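Local coordinates for protein histidine acid phosphatase (Hafnia alvei, PDB 4ARU) that belongs to branch 2 of the histidine phosphatase superfamily, a group of alpha/beta proteins whose core is a central beta sheet packed between helices, at residues R12-S17 with L301-H306; T35-P40 with W237-T242; T50-H55 with H228-P233; K251-Q256 with Q326-P331; M260-Y265 with N312-L317. All coordinates share one frame; numbering follows the deposited sequence.

Contact 1. Residues R12-S17 with L301-H306. Unlike the reference sequence in segment 12-17: Arg12 (reference Lys).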
# COMPACT_ATOMS: atom_id res chain seq x y z
N ARG A 12 -5.75 20.26 -6.24
CA ARG A 12 -5.46 18.99 -6.87
C ARG A 12 -5.11 17.93 -5.90
O ARG A 12 -4.90 18.20 -4.72
CB ARG A 12 -4.37 19.13 -7.88
CG ARG A 12 -3.13 19.78 -7.38
CD ARG A 12 -2.24 19.98 -8.60
NE ARG A 12 -0.96 20.62 -8.30
CZ ARG A 12 -0.74 21.92 -8.23
NH1 ARG A 12 -1.74 22.79 -8.37
NH2 ARG A 12 0.50 22.34 -7.97
N VAL A 13 -5.09 16.70 -6.39
CA VAL A 13 -4.92 15.51 -5.57
C VAL A 13 -3.89 14.59 -6.20
O VAL A 13 -3.81 14.51 -7.46
CB VAL A 13 -6.26 14.76 -5.44
CG1 VAL A 13 -6.13 13.52 -4.58
CG2 VAL A 13 -7.30 15.67 -4.84
N VAL A 14 -3.16 13.89 -5.36
CA VAL A 14 -2.27 12.82 -5.78
C VAL A 14 -2.62 11.60 -4.94
O VAL A 14 -2.59 11.67 -3.69
CB VAL A 14 -0.79 13.17 -5.60
CG1 VAL A 14 0.08 12.00 -6.09
CG2 VAL A 14 -0.45 14.49 -6.22
N ILE A 15 -2.96 10.51 -5.58
CA ILE A 15 -3.41 9.31 -4.95
C ILE A 15 -2.39 8.21 -5.18
O ILE A 15 -2.08 7.92 -6.34
CB ILE A 15 -4.74 8.87 -5.54
CG1 ILE A 15 -5.77 10.02 -5.40
CG2 ILE A 15 -5.25 7.59 -4.89
CD1 ILE A 15 -7.10 9.75 -6.06
N LEU A 16 -1.82 7.65 -4.13
CA LEU A 16 -0.90 6.51 -4.23
C LEU A 16 -1.68 5.32 -3.72
O LEU A 16 -1.96 5.18 -2.52
CB LEU A 16 0.39 6.76 -3.40
CG LEU A 16 1.27 5.52 -3.38
CD1 LEU A 16 1.79 5.14 -4.76
CD2 LEU A 16 2.45 5.73 -2.47
N SER A 17 -2.13 4.50 -4.66
CA SER A 17 -3.04 3.42 -4.38
C SER A 17 -2.36 2.07 -4.46
O SER A 17 -1.60 1.82 -5.40
CB SER A 17 -4.16 3.40 -5.41
OG SER A 17 -5.17 2.47 -5.07
N LEU A 301 -3.95 12.91 -10.03
CA LEU A 301 -2.85 12.02 -10.41
C LEU A 301 -3.03 10.76 -9.57
O LEU A 301 -2.95 10.80 -8.35
CB LEU A 301 -1.49 12.66 -10.19
CG LEU A 301 -0.24 11.78 -10.28
CD1 LEU A 301 -0.20 11.11 -11.65
CD2 LEU A 301 1.03 12.51 -9.99
N PHE A 302 -3.33 9.63 -10.22
CA PHE A 302 -3.53 8.35 -9.57
C PHE A 302 -2.32 7.47 -9.94
O PHE A 302 -2.07 7.22 -11.15
CB PHE A 302 -4.84 7.72 -10.05
CG PHE A 302 -5.19 6.42 -9.40
CD1 PHE A 302 -4.77 5.23 -9.95
CD2 PHE A 302 -5.97 6.36 -8.24
CE1 PHE A 302 -5.15 4.01 -9.41
CE2 PHE A 302 -6.33 5.13 -7.68
CZ PHE A 302 -5.90 3.96 -8.27
N ILE A 303 -1.65 6.95 -8.92
CA ILE A 303 -0.47 6.16 -9.05
C ILE A 303 -0.79 4.78 -8.53
O ILE A 303 -1.08 4.61 -7.30
CB ILE A 303 0.72 6.79 -8.31
CG1 ILE A 303 1.00 8.23 -8.77
CG2 ILE A 303 1.95 5.90 -8.47
CD1 ILE A 303 2.03 8.95 -7.92
N ALA A 304 -0.74 3.78 -9.41
CA ALA A 304 -1.15 2.42 -9.06
C ALA A 304 0.09 1.59 -8.77
O ALA A 304 0.81 1.19 -9.67
CB ALA A 304 -1.97 1.78 -10.20
N GLY A 305 0.27 1.33 -7.48
CA GLY A 305 1.43 0.61 -6.97
C GLY A 305 1.08 -0.53 -6.01
O GLY A 305 0.09 -1.25 -6.20
N HIS A 306 1.90 -0.64 -4.96
CA HIS A 306 1.99 -1.83 -4.12
C HIS A 306 1.93 -1.42 -2.66
O HIS A 306 2.15 -0.24 -2.30
CB HIS A 306 3.28 -2.55 -4.37
CG HIS A 306 3.53 -2.83 -5.82
ND1 HIS A 306 3.14 -4.01 -6.44
CD2 HIS A 306 4.07 -2.06 -6.79
CE1 HIS A 306 3.48 -3.96 -7.71
NE2 HIS A 306 4.06 -2.80 -7.95
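Val14 to Ser17 run beside Leu301 to Ala304 in a parallel pairing, the two strand axes 4.7 Å apart and only 8° from the same direction. Five backbone bonds climb the seam in alternation, from Leu301 N to Val13 O at 3.0 Å up to Gly305 N to Ser17 O at 2.8 Å. In between, Ile15 and Ser17 give their N-H to the carbonyls of Leu301 and Ile303, and Ile303 returns one to Ile15.

Side chains alternate between two faces. On one, Val14 and Leu301 lie side by side, Val14 CG1 resting 4.0 Å from Leu301 CD2, and Leu16 CD1 reaches Ile303 CG2 at 3.8 Å. On the other, Phe302 has CG anti to its backbone N (chi1 -178°), which leans the ring across the seam: CD2 meets Ile15 CG2 at 3.6 Å and CZ meets Ser17 CB at 3.4 Å. Branched aliphatic residues suit such buried strands, and the small Ser17 lets the ring tip come close.

Strand 300-305 leads on to His306, which bonds to Asp90 and to a bound tartaric acid. Strand 335-342 flanks strand 9-18 and strand 85-89 flanks strand 300-305, making this pair the parallel centre of the histidine phosphatase alpha/beta sheet. Helix 264-282 covers Val14, Leu301 and Ile303 with Ile278, Ala281 and Leu274, while Phe102 of helix 93-106 stacks on Phe302.

Contact 2. Residues T35-P40 with W237-T242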
# COMPACT_ATOMS: atom_id res chain seq x y z
N THR A 35 0.44 -26.69 6.14
CA THR A 35 -0.95 -27.08 6.42
C THR A 35 -1.30 -28.40 5.77
O THR A 35 -0.88 -28.66 4.65
CB THR A 35 -1.96 -26.01 5.96
OG1 THR A 35 -3.29 -26.46 6.25
CG2 THR A 35 -1.90 -25.74 4.46
N PRO A 36 -2.05 -29.27 6.45
CA PRO A 36 -2.58 -30.47 5.78
C PRO A 36 -3.68 -30.15 4.79
O PRO A 36 -4.08 -31.04 3.99
CB PRO A 36 -3.17 -31.28 6.94
CG PRO A 36 -3.58 -30.22 7.93
CD PRO A 36 -2.48 -29.22 7.87
N HIS A 37 -4.22 -28.94 4.85
CA HIS A 37 -5.36 -28.59 4.00
C HIS A 37 -4.87 -28.16 2.65
O HIS A 37 -3.68 -27.95 2.48
CB HIS A 37 -6.14 -27.47 4.62
CG HIS A 37 -6.56 -27.76 6.02
ND1 HIS A 37 -7.15 -28.95 6.37
CD2 HIS A 37 -6.41 -27.05 7.15
CE1 HIS A 37 -7.40 -28.95 7.67
NE2 HIS A 37 -6.95 -27.81 8.17
N GLN A 38 -5.76 -28.12 1.68
CA GLN A 38 -5.37 -27.71 0.33
C GLN A 38 -5.74 -26.26 0.13
O GLN A 38 -6.88 -25.88 0.40
CB GLN A 38 -6.08 -28.56 -0.72
CG GLN A 38 -5.89 -30.05 -0.49
CD GLN A 38 -4.45 -30.47 -0.15
OE1 GLN A 38 -4.17 -31.05 0.92
NE2 GLN A 38 -3.52 -30.19 -1.07
N TRP A 39 -4.79 -25.46 -0.35
CA TRP A 39 -5.08 -24.11 -0.68
C TRP A 39 -6.09 -24.01 -1.85
O TRP A 39 -5.97 -24.73 -2.82
CB TRP A 39 -3.78 -23.36 -1.02
CG TRP A 39 -2.89 -23.14 0.17
CD1 TRP A 39 -1.83 -23.92 0.56
CD2 TRP A 39 -2.94 -22.03 1.06
NE1 TRP A 39 -1.23 -23.36 1.67
CE2 TRP A 39 -1.91 -22.22 2.02
CE3 TRP A 39 -3.78 -20.93 1.19
CZ2 TRP A 39 -1.68 -21.30 3.03
CZ3 TRP A 39 -3.57 -20.04 2.21
CH2 TRP A 39 -2.51 -20.21 3.12
N PRO A 40 -7.04 -23.09 -1.73
CA PRO A 40 -8.08 -23.02 -2.77
C PRO A 40 -7.51 -22.45 -4.09
O PRO A 40 -6.59 -21.62 -4.07
CB PRO A 40 -9.13 -22.10 -2.14
CG PRO A 40 -8.42 -21.33 -1.11
CD PRO A 40 -7.43 -22.32 -0.54
N TRP A 237 -9.98 -22.23 5.28
CA TRP A 237 -10.63 -23.49 5.62
C TRP A 237 -11.71 -23.41 6.69
O TRP A 237 -11.95 -24.36 7.43
CB TRP A 237 -9.60 -24.60 5.93
CG TRP A 237 -8.49 -24.57 4.90
CD1 TRP A 237 -8.54 -25.09 3.66
CD2 TRP A 237 -7.22 -23.94 5.02
NE1 TRP A 237 -7.40 -24.81 2.98
CE2 TRP A 237 -6.56 -24.09 3.79
CE3 TRP A 237 -6.58 -23.24 6.04
CZ2 TRP A 237 -5.29 -23.58 3.55
CZ3 TRP A 237 -5.31 -22.72 5.78
CH2 TRP A 237 -4.69 -22.92 4.57
N GLY A 238 -12.35 -22.25 6.77
CA GLY A 238 -13.37 -21.98 7.75
C GLY A 238 -12.86 -21.71 9.16
O GLY A 238 -13.67 -21.68 10.08
N ASN A 239 -11.58 -21.44 9.33
CA ASN A 239 -10.98 -21.35 10.65
C ASN A 239 -10.80 -19.96 11.22
O ASN A 239 -10.28 -19.87 12.32
CB ASN A 239 -9.66 -22.09 10.66
CG ASN A 239 -9.83 -23.56 10.46
OD1 ASN A 239 -10.89 -24.10 10.76
ND2 ASN A 239 -8.80 -24.22 9.93
N ILE A 240 -11.29 -18.92 10.54
CA ILE A 240 -11.27 -17.55 11.09
C ILE A 240 -12.73 -17.15 11.34
O ILE A 240 -13.57 -17.11 10.41
CB ILE A 240 -10.56 -16.54 10.17
CG1 ILE A 240 -9.16 -17.02 9.85
CG2 ILE A 240 -10.54 -15.19 10.87
CD1 ILE A 240 -8.50 -16.18 8.79
N HIS A 241 -13.05 -16.93 12.61
CA HIS A 241 -14.44 -16.76 13.06
C HIS A 241 -14.73 -15.36 13.59
O HIS A 241 -15.90 -14.92 13.54
CB HIS A 241 -14.80 -17.78 14.15
CG HIS A 241 -14.77 -19.19 13.68
ND1 HIS A 241 -13.66 -19.99 13.81
CD2 HIS A 241 -15.71 -19.94 13.06
CE1 HIS A 241 -13.91 -21.17 13.28
NE2 HIS A 241 -15.14 -21.17 12.82
N THR A 242 -13.71 -14.65 14.09
CA THR A 242 -13.95 -13.40 14.82
C THR A 242 -13.05 -12.26 14.39
O THR A 242 -12.00 -12.43 13.79
CB THR A 242 -13.74 -13.58 16.32
OG1 THR A 242 -12.35 -13.72 16.56
CG2 THR A 242 -14.47 -14.79 16.87
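Trp237, in the loop joining helix 213-229 to helix 243-262, inserts its indole into the loop Thr35 to Pro40, between helices 29-33 and 51-70. Its CG is anti to the carbonyl carbon (chi1 -45°), which aims the ring at that loop. The polar link is straight at the nitrogen: Trp237 NE1 donates to Gln38 O at 2.8 Å (N-H...O 170°). The oxygen lies in the indole plane, yet the nitrogen stands well above the carbonyl plane.

One aromatic contact is edge-to-face: Trp237 turns its CZ2-CH2 edge to the face of Trp39, planes 67° apart, with Trp237 CH2 3.7 Å from Trp39 CZ2. Another is CH-pi: His37 CB sits over the five-membered ring of Trp237, 3.4 Å from NE1, and the imidazole leans obliquely across it. Thr35 CG2 touches Trp237 CH2 at 4.0 Å.

Thr35 OG1 accepts from His37 N at 3.0 Å, an ST turn, and also bonds to the carbonyl of Leu172. His37 NE2 bonds to Asp173.

An indole suits this place, offering one N-H to a backbone oxygen and otherwise carbon: aromatic packing carries the joint, and its single crossing polar bond ends on the main chain.

Contact 3. Residues T50-H55 with H228-P233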
# COMPACT_ATOMS: atom_id res chain seq x y z
N THR A 50 -7.98 -10.08 -9.88
CA THR A 50 -9.19 -10.81 -10.33
C THR A 50 -10.25 -9.86 -10.86
O THR A 50 -10.22 -8.64 -10.56
CB THR A 50 -9.87 -11.61 -9.17
OG1 THR A 50 -10.33 -10.67 -8.17
CG2 THR A 50 -8.88 -12.56 -8.54
N PRO A 51 -11.20 -10.39 -11.63
CA PRO A 51 -12.29 -9.51 -12.09
C PRO A 51 -13.04 -8.85 -10.92
O PRO A 51 -13.44 -7.67 -10.97
CB PRO A 51 -13.13 -10.41 -12.96
CG PRO A 51 -12.16 -11.44 -13.47
CD PRO A 51 -11.14 -11.65 -12.38
N ARG A 52 -13.19 -9.59 -9.82
CA ARG A 52 -13.79 -8.98 -8.64
C ARG A 52 -12.91 -7.86 -8.10
O ARG A 52 -13.43 -6.85 -7.68
CB ARG A 52 -14.06 -10.05 -7.58
CG ARG A 52 -14.50 -9.51 -6.24
CD ARG A 52 -15.22 -10.57 -5.50
NE ARG A 52 -15.38 -10.21 -4.10
CZ ARG A 52 -16.40 -10.53 -3.34
NH1 ARG A 52 -17.44 -11.20 -3.79
NH2 ARG A 52 -16.34 -10.15 -2.08
N GLY A 53 -11.59 -8.05 -8.05
CA GLY A 53 -10.67 -7.02 -7.65
C GLY A 53 -10.85 -5.76 -8.50
O GLY A 53 -10.81 -4.62 -8.00
N GLU A 54 -10.97 -5.97 -9.81
CA GLU A 54 -11.21 -4.83 -10.69
C GLU A 54 -12.48 -4.12 -10.35
O GLU A 54 -12.54 -2.87 -10.30
CB GLU A 54 -11.20 -5.31 -12.14
CG GLU A 54 -9.85 -5.75 -12.64
CD GLU A 54 -9.94 -6.43 -14.00
OE1 GLU A 54 -10.33 -7.60 -14.10
OE2 GLU A 54 -9.62 -5.77 -15.03
N HIS A 55 -13.54 -4.87 -10.14
CA HIS A 55 -14.85 -4.29 -9.76
C HIS A 55 -14.72 -3.46 -8.48
O HIS A 55 -15.19 -2.34 -8.39
CB HIS A 55 -15.89 -5.38 -9.61
CG HIS A 55 -17.20 -4.87 -9.12
ND1 HIS A 55 -17.96 -3.93 -9.81
CD2 HIS A 55 -17.85 -5.09 -7.95
CE1 HIS A 55 -19.04 -3.65 -9.09
NE2 HIS A 55 -19.00 -4.35 -7.98
N HIS A 228 -10.92 -13.59 1.57
CA HIS A 228 -12.12 -12.98 2.09
C HIS A 228 -12.63 -11.82 1.24
O HIS A 228 -13.82 -11.72 0.93
CB HIS A 228 -11.86 -12.53 3.53
CG HIS A 228 -13.09 -12.08 4.26
ND1 HIS A 228 -13.98 -12.95 4.86
CD2 HIS A 228 -13.57 -10.83 4.50
CE1 HIS A 228 -14.93 -12.25 5.46
NE2 HIS A 228 -14.72 -10.97 5.23
N ALA A 229 -11.70 -11.00 0.82
CA ALA A 229 -12.02 -9.87 -0.05
C ALA A 229 -12.50 -10.31 -1.44
O ALA A 229 -13.29 -9.60 -2.07
CB ALA A 229 -10.81 -9.01 -0.19
N GLN A 230 -12.07 -11.50 -1.87
CA GLN A 230 -12.44 -12.13 -3.13
C GLN A 230 -13.79 -12.83 -3.02
O GLN A 230 -14.37 -13.30 -4.03
CB GLN A 230 -11.31 -13.10 -3.52
CG GLN A 230 -11.58 -13.93 -4.76
CD GLN A 230 -11.72 -13.11 -6.03
OE1 GLN A 230 -11.35 -11.96 -6.07
NE2 GLN A 230 -12.23 -13.73 -7.08
N GLY A 231 -14.30 -12.95 -1.80
CA GLY A 231 -15.54 -13.65 -1.58
C GLY A 231 -15.49 -15.13 -1.80
O GLY A 231 -16.52 -15.79 -2.08
N MET A 232 -14.33 -15.74 -1.54
CA MET A 232 -14.24 -17.18 -1.64
C MET A 232 -15.15 -17.82 -0.60
O MET A 232 -15.34 -17.27 0.49
CB MET A 232 -12.83 -17.64 -1.39
CG MET A 232 -11.93 -17.10 -2.43
SD MET A 232 -10.48 -18.09 -2.47
CE MET A 232 -9.95 -17.67 -4.12
N PRO A 233 -15.77 -18.96 -0.94
CA PRO A 233 -16.72 -19.62 -0.03
C PRO A 233 -16.03 -20.18 1.20
O PRO A 233 -16.67 -20.17 2.28
CB PRO A 233 -17.33 -20.72 -0.90
CG PRO A 233 -16.31 -21.02 -1.94
CD PRO A 233 -15.63 -19.69 -2.21
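Arg52 and Gln230 cross obliquely, each side chain running to the other segment. Arg52 is extended from CG to NE and lays its guanidinium against the peptide joining Gln230 to Gly231, while its edge reaches Ala229 O. Gln230 has CG anti to its backbone N (chi1 176°) and then bends at chi2, which turns its amide back to Thr50. The guanidinium and amide planes are 53° apart; the side chains come nearest at Arg52 CB and Gln230 OE1, 3.6 Å.

Arg52 grips a single atom side-on. NE lies 3.0 Å and NH2 3.1 Å from Ala229 O, both approaching from the same face of that carbonyl. One face of the guanidinium is covered by Gln230 C and Gly231 N; Gly231, having no side chain, lets the flat group come this close. NH2 also bonds to the carbonyl of His363.

At the other end, Thr50 and Gln230 meet tip to tip: Thr50 OG1 donates to Gln230 OE1 at 2.7 Å. The same hydroxyl accepts from Gly53 N at 2.9 Å, so it is fixed as donor on one side and acceptor on the other.

Thr50 is thus the N-cap of helix 51-70, while Gly231, at positive phi (69°) and with its N bonded to His228 O at 3.0 Å, closes helix 213-229 in a Schellman motif. The start of one helix meets the end of another, and the positive arginine probably suits the carbonyl-rich, partly negative C-terminus.

Contact 4. Residues K251-Q256 with Q326-P331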
# COMPACT_ATOMS: atom_id res chain seq x y z
N LYS A 251 -1.89 -8.61 12.58
CA LYS A 251 -0.83 -7.99 13.40
C LYS A 251 0.54 -8.45 12.90
O LYS A 251 1.49 -7.66 12.79
CB LYS A 251 -1.02 -8.38 14.86
CG LYS A 251 0.03 -7.77 15.76
CD LYS A 251 -0.32 -7.82 17.24
CE LYS A 251 -0.71 -9.18 17.68
NZ LYS A 251 -0.83 -9.18 19.17
N LEU A 252 0.64 -9.70 12.51
CA LEU A 252 1.91 -10.23 12.01
C LEU A 252 2.28 -9.61 10.68
O LEU A 252 3.43 -9.30 10.42
CB LEU A 252 1.81 -11.76 11.85
CG LEU A 252 1.60 -12.52 13.17
CD1 LEU A 252 0.99 -13.90 12.93
CD2 LEU A 252 2.90 -12.66 13.91
N HIS A 253 1.29 -9.43 9.81
CA HIS A 253 1.53 -8.81 8.53
C HIS A 253 1.94 -7.36 8.72
O HIS A 253 2.89 -6.91 8.09
CB HIS A 253 0.25 -8.94 7.72
CG HIS A 253 0.29 -8.23 6.41
ND1 HIS A 253 0.91 -8.76 5.30
CD2 HIS A 253 -0.26 -7.06 6.02
CE1 HIS A 253 0.78 -7.93 4.28
NE2 HIS A 253 0.06 -6.90 4.69
N ASN A 254 1.23 -6.61 9.57
CA ASN A 254 1.57 -5.21 9.75
C ASN A 254 2.94 -5.04 10.38
O ASN A 254 3.67 -4.11 10.07
CB ASN A 254 0.50 -4.51 10.54
CG ASN A 254 -0.82 -4.44 9.80
OD1 ASN A 254 -0.85 -4.29 8.55
ND2 ASN A 254 -1.91 -4.53 10.53
N ALA A 255 3.34 -6.00 11.21
CA ALA A 255 4.66 -5.95 11.82
C ALA A 255 5.74 -6.19 10.78
O ALA A 255 6.77 -5.51 10.76
CB ALA A 255 4.75 -6.94 12.95
N GLN A 256 5.55 -7.18 9.92
CA GLN A 256 6.50 -7.44 8.85
C GLN A 256 6.68 -6.20 7.99
O GLN A 256 7.78 -5.83 7.63
CB GLN A 256 6.05 -8.65 8.06
CG GLN A 256 7.03 -9.09 7.01
CD GLN A 256 6.58 -8.73 5.68
OE1 GLN A 256 5.39 -8.86 5.34
NE2 GLN A 256 7.51 -8.24 4.88
N GLN A 326 -10.72 -2.48 9.18
CA GLN A 326 -9.79 -3.05 8.18
C GLN A 326 -8.48 -3.44 8.87
O GLN A 326 -7.62 -2.56 9.13
CB GLN A 326 -9.58 -2.02 7.08
CG GLN A 326 -8.56 -2.40 6.02
CD GLN A 326 -8.82 -3.79 5.46
OE1 GLN A 326 -8.18 -4.77 5.86
NE2 GLN A 326 -9.73 -3.88 4.50
N PRO A 327 -8.29 -4.72 9.13
CA PRO A 327 -7.11 -5.16 9.85
C PRO A 327 -5.78 -5.01 9.11
O PRO A 327 -4.76 -4.89 9.79
CB PRO A 327 -7.40 -6.61 10.17
CG PRO A 327 -8.40 -7.06 9.24
CD PRO A 327 -9.18 -5.85 8.79
N ASP A 328 -5.78 -4.97 7.80
CA ASP A 328 -4.54 -4.73 7.04
C ASP A 328 -4.29 -3.21 6.96
O ASP A 328 -5.17 -2.47 6.50
CB ASP A 328 -4.75 -5.32 5.65
CG ASP A 328 -3.49 -5.27 4.75
OD1 ASP A 328 -2.44 -4.67 5.15
OD2 ASP A 328 -3.58 -5.83 3.63
N ASN A 329 -3.14 -2.71 7.38
CA ASN A 329 -2.84 -1.27 7.28
C ASN A 329 -2.68 -0.81 5.85
O ASN A 329 -2.77 0.38 5.61
CB ASN A 329 -1.54 -0.89 8.02
CG ASN A 329 -1.66 -1.02 9.53
OD1 ASN A 329 -2.75 -1.08 10.07
ND2 ASN A 329 -0.52 -1.13 10.20
N THR A 330 -2.42 -1.74 4.94
CA THR A 330 -2.20 -1.43 3.51
C THR A 330 -3.11 -2.34 2.69
O THR A 330 -2.64 -3.20 1.94
CB THR A 330 -0.71 -1.57 3.11
OG1 THR A 330 -0.20 -2.82 3.57
CG2 THR A 330 0.14 -0.42 3.72
N PRO A 331 -4.44 -2.17 2.78
CA PRO A 331 -5.35 -3.10 2.17
C PRO A 331 -5.48 -2.96 0.65
O PRO A 331 -5.08 -1.96 0.09
CB PRO A 331 -6.67 -2.75 2.87
CG PRO A 331 -6.57 -1.28 3.01
CD PRO A 331 -5.17 -1.09 3.49
O HOH W 1 -0.70 -5.34 2.66
O HOH W 2 0.68 -3.13 6.32
O HOH W 3 2.55 -1.59 9.55
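Asn254 OD1 is held by two donors, Asn329 N at 3.0 Å and water 2 at 2.9 Å, where helix 243-262 meets a loop folded by an Asx turn. That turn is made by Asp328, whose OD1 accepts from Thr330 N at 2.9 Å, approached from above the carboxylate plane. The other end of the Asn254 amide is used as well: ND2 donates to Pro327 O at 3.0 Å, nearly in line with the C=O bond and in the amide's own plane. An asparagine suits this place because its donor and acceptor can read a backbone C=O and a backbone N-H two residues apart.

Those two bonds hold the amide flat against a second one. Asn329 lays its side chain over Asn254 with the planes only 2° apart, a stack in which Asn329 ND2 comes within 3.3 Å of Asn254 CG.

His253, one residue earlier on the helix, has CG anti to its backbone N (chi1 174°), which carries the ring edge to Asp328. Its CD2 lies 3.3 Å from Asp328 OD1, with ring and carboxylate almost perpendicular (89°). The imidazole is steadied from both nitrogens: ND1 bonds to Ser218 of helix 213-229, while NE2 shares water 1 with Thr330 OG1, at 2.7 Å from NE2. Water 2 runs on to that same hydroxyl, and water 3 donates to the backbone oxygen Asn254 O while accepting from Asn329 ND2.

Contact 5. Residues M260-Y265 with N312-L317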
# COMPACT_ATOMS: atom_id res chain seq x y z
N MET A 260 10.13 -4.23 7.32
CA MET A 260 10.73 -4.44 6.01
C MET A 260 10.41 -3.33 5.00
O MET A 260 11.06 -3.22 3.96
CB MET A 260 10.32 -5.82 5.49
CG MET A 260 10.70 -6.95 6.46
SD MET A 260 12.36 -6.95 7.15
CE MET A 260 13.25 -6.91 5.61
N SER A 261 9.44 -2.49 5.32
CA SER A 261 9.07 -1.39 4.46
C SER A 261 9.00 -0.01 5.12
O SER A 261 9.26 1.00 4.44
CB SER A 261 7.75 -1.68 3.75
OG SER A 261 7.95 -2.80 2.85
N ARG A 262 8.68 0.09 6.40
CA ARG A 262 8.63 1.39 7.06
C ARG A 262 9.94 1.86 7.64
O ARG A 262 10.19 3.03 7.73
CB ARG A 262 7.55 1.46 8.16
CG ARG A 262 6.14 1.20 7.65
CD ARG A 262 5.06 1.55 8.69
NE ARG A 262 5.08 2.98 8.93
CZ ARG A 262 5.67 3.60 9.95
NH1 ARG A 262 6.30 2.96 10.90
NH2 ARG A 262 5.70 4.92 9.98
N THR A 263 10.78 0.92 8.04
CA THR A 263 12.13 1.26 8.53
C THR A 263 12.78 2.37 7.69
O THR A 263 12.92 2.16 6.50
CB THR A 263 13.03 0.02 8.44
OG1 THR A 263 12.55 -0.94 9.37
CG2 THR A 263 14.51 0.35 8.73
N PRO A 264 13.11 3.53 8.27
CA PRO A 264 13.47 4.68 7.42
C PRO A 264 14.60 4.41 6.40
O PRO A 264 14.50 4.81 5.26
CB PRO A 264 13.80 5.77 8.41
CG PRO A 264 12.81 5.49 9.51
CD PRO A 264 12.83 3.98 9.66
N TYR A 265 15.64 3.71 6.81
CA TYR A 265 16.75 3.45 5.87
C TYR A 265 16.27 2.73 4.63
O TYR A 265 16.64 3.03 3.50
CB TYR A 265 17.85 2.65 6.58
CG TYR A 265 19.07 2.40 5.73
CD1 TYR A 265 20.00 3.39 5.50
CD2 TYR A 265 19.26 1.19 5.13
CE1 TYR A 265 21.11 3.15 4.71
CE2 TYR A 265 20.36 0.94 4.34
CZ TYR A 265 21.27 1.93 4.13
OH TYR A 265 22.35 1.68 3.33
N ASN A 312 6.52 2.40 2.45
CA ASN A 312 7.74 3.20 2.34
C ASN A 312 7.46 4.70 2.56
O ASN A 312 8.16 5.38 3.28
CB ASN A 312 8.37 3.08 0.95
CG ASN A 312 8.91 1.69 0.61
OD1 ASN A 312 9.04 1.39 -0.60
ND2 ASN A 312 9.30 0.88 1.57
N ILE A 313 6.42 5.20 1.92
CA ILE A 313 6.06 6.62 2.03
C ILE A 313 5.68 6.93 3.45
O ILE A 313 6.08 7.96 3.99
CB ILE A 313 4.95 6.99 1.03
CG1 ILE A 313 5.49 6.85 -0.40
CG2 ILE A 313 4.35 8.35 1.34
CD1 ILE A 313 6.56 7.81 -0.76
N SER A 314 4.94 6.03 4.08
CA SER A 314 4.58 6.22 5.49
C SER A 314 5.83 6.31 6.37
O SER A 314 5.89 7.13 7.25
CB SER A 314 3.58 5.18 5.90
OG SER A 314 4.17 4.02 6.28
N GLY A 315 6.82 5.46 6.15
CA GLY A 315 8.03 5.51 6.94
C GLY A 315 8.83 6.78 6.72
O GLY A 315 9.36 7.37 7.68
N MET A 316 8.92 7.24 5.47
CA MET A 316 9.65 8.47 5.15
C MET A 316 9.03 9.70 5.83
O MET A 316 9.77 10.56 6.30
CB MET A 316 9.73 8.72 3.65
CG MET A 316 10.52 7.68 2.92
SD MET A 316 10.61 8.00 1.15
CE MET A 316 11.82 9.25 1.10
N LEU A 317 7.70 9.75 5.86
CA LEU A 317 6.95 10.87 6.44
C LEU A 317 6.58 10.64 7.92
O LEU A 317 6.04 11.55 8.57
CB LEU A 317 5.69 11.16 5.62
CG LEU A 317 5.95 11.79 4.25
CD1 LEU A 317 4.69 11.89 3.45
CD2 LEU A 317 6.69 13.12 4.32
O HOH W 4 10.16 -2.00 1.06
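A wide pi-type turn at Met260 to Arg262, where helix 243-262 gives way to helix 264-282, presses Ser261 and Arg262 onto Gly315 of helix 307-317. The approach is close, 4.2 Å between Arg262 CA and Gly315 CA, and glycine suits it: without a side chain, its CA can come to 3.4 Å from Arg262 O in a CA-H...O contact.

The carbonyl of Ser261 points into the neighbouring helix. Asn312 ND2 donates to Ser261 O at 2.9 Å, on a lone pair and with the oxygen in the amide plane, so a side chain of the second helix serves a main-chain oxygen of the first.

A bend at chi3 (66°) brings Arg262 NE, at the edge of its group, to Ser314 OG, to which it donates at 3.0 Å, with Gly315 CA over one face of the guanidinium. Both side chains have further partners: Arg262 NH1 forms a salt bridge with Asp258, and Ser314 OG bonds to the carbonyl of Ala311.

Pro264, in the first turn of helix 264-282, adds only a light touch, CG to Gly315 O. Water 4 links the two segments, 3.0 Å from Ser261 OG and accepting from Asn312 ND2.

Contact 1 is fully buried and holds the central sheet by backbone bonds and apolar packing; the other four are only partly buried, and in them side chains bond to main-chain atoms, alongside aromatic packing in contact 2. Contact 5 touches contact 1, through packing of Leu16 against Ile313, and shares helix 243-262 with contact 4, where polar amides and waters replace the glycine-based helix approach. Contacts 2 and 3 form another pair, touching at Pro40 and Met232: contact 2, the farthest from the chain's centre, is chiefly aromatic, and contact 3 joins helix ends through arginine and caps. Contacts 1 and 2 lie on opposite sides of that centre, about 34 Å apart between their own centres.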